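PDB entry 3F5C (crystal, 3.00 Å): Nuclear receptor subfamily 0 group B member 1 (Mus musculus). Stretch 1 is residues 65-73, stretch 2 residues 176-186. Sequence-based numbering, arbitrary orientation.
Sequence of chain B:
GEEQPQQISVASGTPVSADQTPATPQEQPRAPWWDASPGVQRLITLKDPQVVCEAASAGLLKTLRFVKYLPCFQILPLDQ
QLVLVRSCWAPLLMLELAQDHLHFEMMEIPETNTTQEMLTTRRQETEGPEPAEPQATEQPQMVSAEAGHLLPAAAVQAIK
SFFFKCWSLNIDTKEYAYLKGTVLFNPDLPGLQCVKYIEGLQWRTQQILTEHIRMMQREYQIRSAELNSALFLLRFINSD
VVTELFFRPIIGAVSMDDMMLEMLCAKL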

# COMPACT_ATOMS: atom_id res chain seq x y z
N ARG B 65 -20.61 -10.00 1.60
CA ARG B 65 -20.02 -8.83 2.22
C ARG B 65 -18.49 -8.85 2.06
O ARG B 65 -17.90 -7.85 1.68
CB ARG B 65 -20.44 -8.74 3.70
CG ARG B 65 -20.08 -7.42 4.38
CD ARG B 65 -20.60 -7.36 5.83
NE ARG B 65 -22.05 -7.58 5.90
CZ ARG B 65 -22.63 -8.67 6.40
NH1 ARG B 65 -21.90 -9.66 6.91
NH2 ARG B 65 -23.95 -8.77 6.41
N PHE B 66 -17.87 -9.99 2.33
CA PHE B 66 -16.43 -10.10 2.25
C PHE B 66 -15.97 -9.75 0.87
O PHE B 66 -15.11 -8.89 0.70
CB PHE B 66 -15.99 -11.52 2.58
CG PHE B 66 -14.56 -11.84 2.19
CD1 PHE B 66 -14.30 -12.68 1.09
CD2 PHE B 66 -13.48 -11.33 2.92
CE1 PHE B 66 -12.98 -13.01 0.71
CE2 PHE B 66 -12.16 -11.65 2.56
CZ PHE B 66 -11.92 -12.50 1.44
N VAL B 67 -16.54 -10.43 -0.12
CA VAL B 67 -16.16 -10.25 -1.52
C VAL B 67 -16.42 -8.82 -1.96
O VAL B 67 -15.53 -8.13 -2.46
CB VAL B 67 -17.01 -11.15 -2.40
CG1 VAL B 67 -16.58 -11.03 -3.82
CG2 VAL B 67 -16.90 -12.54 -1.93
N LYS B 68 -17.65 -8.39 -1.75
CA LYS B 68 -18.13 -7.10 -2.19
C LYS B 68 -17.18 -5.95 -1.83
O LYS B 68 -16.99 -5.04 -2.62
CB LYS B 68 -19.51 -6.86 -1.57
CG LYS B 68 -20.54 -6.20 -2.45
CD LYS B 68 -21.89 -6.23 -1.73
CE LYS B 68 -22.92 -5.28 -2.35
NZ LYS B 68 -24.21 -5.27 -1.59
N TYR B 69 -16.58 -6.00 -0.64
CA TYR B 69 -15.74 -4.89 -0.16
C TYR B 69 -14.32 -4.94 -0.66
O TYR B 69 -13.58 -3.99 -0.46
CB TYR B 69 -15.71 -4.80 1.37
CG TYR B 69 -16.97 -4.29 2.00
CD1 TYR B 69 -17.30 -4.63 3.31
CD2 TYR B 69 -17.85 -3.47 1.29
CE1 TYR B 69 -18.46 -4.18 3.90
CE2 TYR B 69 -19.02 -3.01 1.87
CZ TYR B 69 -19.31 -3.37 3.18
OH TYR B 69 -20.47 -2.92 3.78
N LEU B 70 -13.93 -6.04 -1.29
CA LEU B 70 -12.60 -6.12 -1.85
C LEU B 70 -12.38 -5.05 -2.91
O LEU B 70 -13.15 -4.98 -3.86
CB LEU B 70 -12.42 -7.44 -2.54
CG LEU B 70 -12.53 -8.64 -1.63
CD1 LEU B 70 -12.07 -9.82 -2.41
CD2 LEU B 70 -11.67 -8.41 -0.42
N PRO B 71 -11.32 -4.25 -2.78
CA PRO B 71 -11.07 -3.15 -3.71
C PRO B 71 -10.87 -3.69 -5.11
O PRO B 71 -11.57 -3.30 -6.03
CB PRO B 71 -9.77 -2.54 -3.20
CG PRO B 71 -9.63 -3.04 -1.83
CD PRO B 71 -10.23 -4.40 -1.81
N CYS B 72 -9.94 -4.62 -5.24
CA CYS B 72 -9.71 -5.32 -6.50
C CYS B 72 -10.98 -5.90 -7.12
O CYS B 72 -11.00 -6.17 -8.32
CB CYS B 72 -8.68 -6.43 -6.28
SG CYS B 72 -8.84 -7.42 -4.73
N PHE B 73 -12.03 -6.11 -6.32
CA PHE B 73 -13.31 -6.59 -6.81
C PHE B 73 -14.26 -5.48 -7.17
O PHE B 73 -14.78 -5.45 -8.26
CB PHE B 73 -13.97 -7.45 -5.77
CG PHE B 73 -15.33 -7.97 -6.17
CD1 PHE B 73 -15.48 -9.09 -6.98
CD2 PHE B 73 -16.46 -7.38 -5.67
CE1 PHE B 73 -16.73 -9.58 -7.31
CE2 PHE B 73 -17.72 -7.87 -6.00
CZ PHE B 73 -17.85 -8.97 -6.83
N TYR B 176 -7.53 -18.97 5.40
CA TYR B 176 -8.89 -19.01 4.90
C TYR B 176 -9.10 -17.89 3.90
O TYR B 176 -9.57 -18.12 2.79
CB TYR B 176 -9.89 -18.87 6.04
CG TYR B 176 -10.30 -20.18 6.62
CD1 TYR B 176 -9.98 -20.52 7.92
CD2 TYR B 176 -11.00 -21.10 5.86
CE1 TYR B 176 -10.35 -21.75 8.46
CE2 TYR B 176 -11.38 -22.33 6.39
CZ TYR B 176 -11.06 -22.65 7.69
OH TYR B 176 -11.43 -23.88 8.22
N ALA B 177 -8.73 -16.67 4.30
CA ALA B 177 -8.96 -15.49 3.48
C ALA B 177 -8.30 -15.61 2.11
O ALA B 177 -8.87 -15.19 1.11
CB ALA B 177 -8.47 -14.27 4.19
N TYR B 178 -7.12 -16.20 2.06
CA TYR B 178 -6.43 -16.35 0.78
C TYR B 178 -7.01 -17.51 0.02
O TYR B 178 -7.04 -17.49 -1.20
CB TYR B 178 -4.92 -16.52 0.97
CG TYR B 178 -4.30 -15.43 1.83
CD1 TYR B 178 -4.41 -14.09 1.46
CD2 TYR B 178 -3.63 -15.72 3.01
CE1 TYR B 178 -3.87 -13.09 2.24
CE2 TYR B 178 -3.09 -14.72 3.80
CZ TYR B 178 -3.21 -13.41 3.41
OH TYR B 178 -2.66 -12.40 4.18
N LEU B 179 -7.48 -18.52 0.75
CA LEU B 179 -8.16 -19.62 0.09
C LEU B 179 -9.37 -19.12 -0.66
O LEU B 179 -9.59 -19.48 -1.81
CB LEU B 179 -8.61 -20.66 1.10
CG LEU B 179 -7.53 -21.52 1.73
CD1 LEU B 179 -8.16 -22.80 2.27
CD2 LEU B 179 -6.47 -21.83 0.70
N LYS B 180 -10.17 -18.31 0.02
CA LYS B 180 -11.35 -17.76 -0.60
C LYS B 180 -10.87 -16.99 -1.83
O LYS B 180 -11.52 -16.95 -2.87
CB LYS B 180 -12.07 -16.85 0.37
CG LYS B 180 -12.46 -17.50 1.69
CD LYS B 180 -13.39 -16.59 2.49
CE LYS B 180 -13.71 -17.13 3.88
NZ LYS B 180 -12.53 -17.13 4.77
N GLY B 181 -9.70 -16.38 -1.71
CA GLY B 181 -9.19 -15.54 -2.77
C GLY B 181 -8.85 -16.37 -3.97
O GLY B 181 -9.10 -15.96 -5.09
N THR B 182 -8.28 -17.53 -3.71
CA THR B 182 -7.91 -18.49 -4.75
C THR B 182 -9.11 -18.96 -5.57
O THR B 182 -9.04 -19.05 -6.80
CB THR B 182 -7.22 -19.70 -4.14
OG1 THR B 182 -6.21 -19.27 -3.23
CG2 THR B 182 -6.59 -20.49 -5.21
N VAL B 183 -10.20 -19.28 -4.86
CA VAL B 183 -11.45 -19.63 -5.50
C VAL B 183 -12.00 -18.46 -6.29
O VAL B 183 -12.38 -18.62 -7.45
CB VAL B 183 -12.48 -19.98 -4.47
CG1 VAL B 183 -13.80 -20.22 -5.16
CG2 VAL B 183 -12.04 -21.16 -3.68
N LEU B 184 -12.04 -17.29 -5.66
CA LEU B 184 -12.74 -16.13 -6.21
C LEU B 184 -12.12 -15.68 -7.51
O LEU B 184 -12.80 -15.52 -8.51
CB LEU B 184 -12.74 -14.98 -5.21
CG LEU B 184 -13.43 -13.71 -5.73
CD1 LEU B 184 -14.84 -13.95 -6.26
CD2 LEU B 184 -13.45 -12.62 -4.66
N PHE B 185 -10.82 -15.49 -7.48
CA PHE B 185 -10.08 -15.08 -8.65
C PHE B 185 -9.64 -16.30 -9.42
O PHE B 185 -8.49 -16.74 -9.33
CB PHE B 185 -8.88 -14.24 -8.25
CG PHE B 185 -9.25 -13.07 -7.39
CD1 PHE B 185 -8.78 -12.97 -6.10
CD2 PHE B 185 -10.10 -12.10 -7.88
CE1 PHE B 185 -9.14 -11.89 -5.31
CE2 PHE B 185 -10.47 -11.02 -7.09
CZ PHE B 185 -9.99 -10.91 -5.81
N ASN B 186 -10.58 -16.86 -10.17
CA ASN B 186 -10.31 -18.00 -11.03
C ASN B 186 -10.48 -17.59 -12.49
O ASN B 186 -11.60 -17.45 -12.97
CB ASN B 186 -11.25 -19.15 -10.66
CG ASN B 186 -10.72 -20.48 -11.09
OD1 ASN B 186 -10.51 -20.71 -12.28
ND2 ASN B 186 -10.50 -21.37 -10.13

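Stretch 1 is the end of one helix and the start of another, joined by a short turn. Arg65 to Lys68 are helical, Leu70 sits at the N-cap position of the next helix, and that helix begins with Pro71, a residue well suited to a first turn because it has no amide hydrogen to offer. Backbone bonds frame the bend: Leu70 N donates to Val67 O at 2.9 Å, and Phe73 N donates to Leu70 O, also at 2.9 Å. Stretch 2 is simpler, a continuous helix through Leu184, after which Phe185 leaves helical phi/psi while its amide still bonds back, Phe185 N to Gly181 O at 3.0 Å. The backbones stay well apart. The CA atoms of Phe66 and Ala177 are 9.3 Å from each other, and those of Val67 and Leu184 are 8.3 Å apart, so the space between must be filled by side chains.

No hydrogen bond crosses this gap; the contact rests mainly on apolar packing and buries 332 Å², both sides summed. At its center is Leu184, its CA-to-CB bond directed toward stretch 1. Leu184 CD2 lies 3.6 Å from Val67 CG1 and 3.8 Å from Leu70 CD1, so a single methyl touches both partners. Branched aliphatic residues suit this place: they fill space with compact methyl groups and leave no polar side-chain atom in need of a partner.

Phe185 extends the apolar patch. Its CA-to-CB bond points sideways, but with chi1 at -54° (m) the ring reaches nearer to stretch 1, bringing Phe185 CZ to 4.1 Å from Leu70 CD1 and 3.8 Å from Cys72 SG. The large, flat side chain thus spans a distance that its backbone does not close. Cysteine is small and its sulfur polarizable, which favors contact with an aromatic ring; here Cys72 SG approaches obliquely, 5.0 Å from the centroid of the Phe185 ring.

Phe66 makes the contact at the other end. Its CA-to-CB bond points toward stretch 2, and with chi1 t the ring packs against the helix there, where Phe66 CE1 comes within 4.0 Å of Lys180 CB and Phe66 CZ lies 4.1 Å from Ala177 O. The small side chain of Ala177 takes up little room beside the ring. Lys180 offers its aliphatic stem to Phe66. Lys180 NZ lies nearly along the normal of the Phe66 ring but 5.8 Å from its centroid, at most a weak cation-pi attraction. A long lysine can therefore serve two purposes, packing with its methylenes while its charged end, still above the ring, is hydrogen-bonded to a partner elsewhere in the structure.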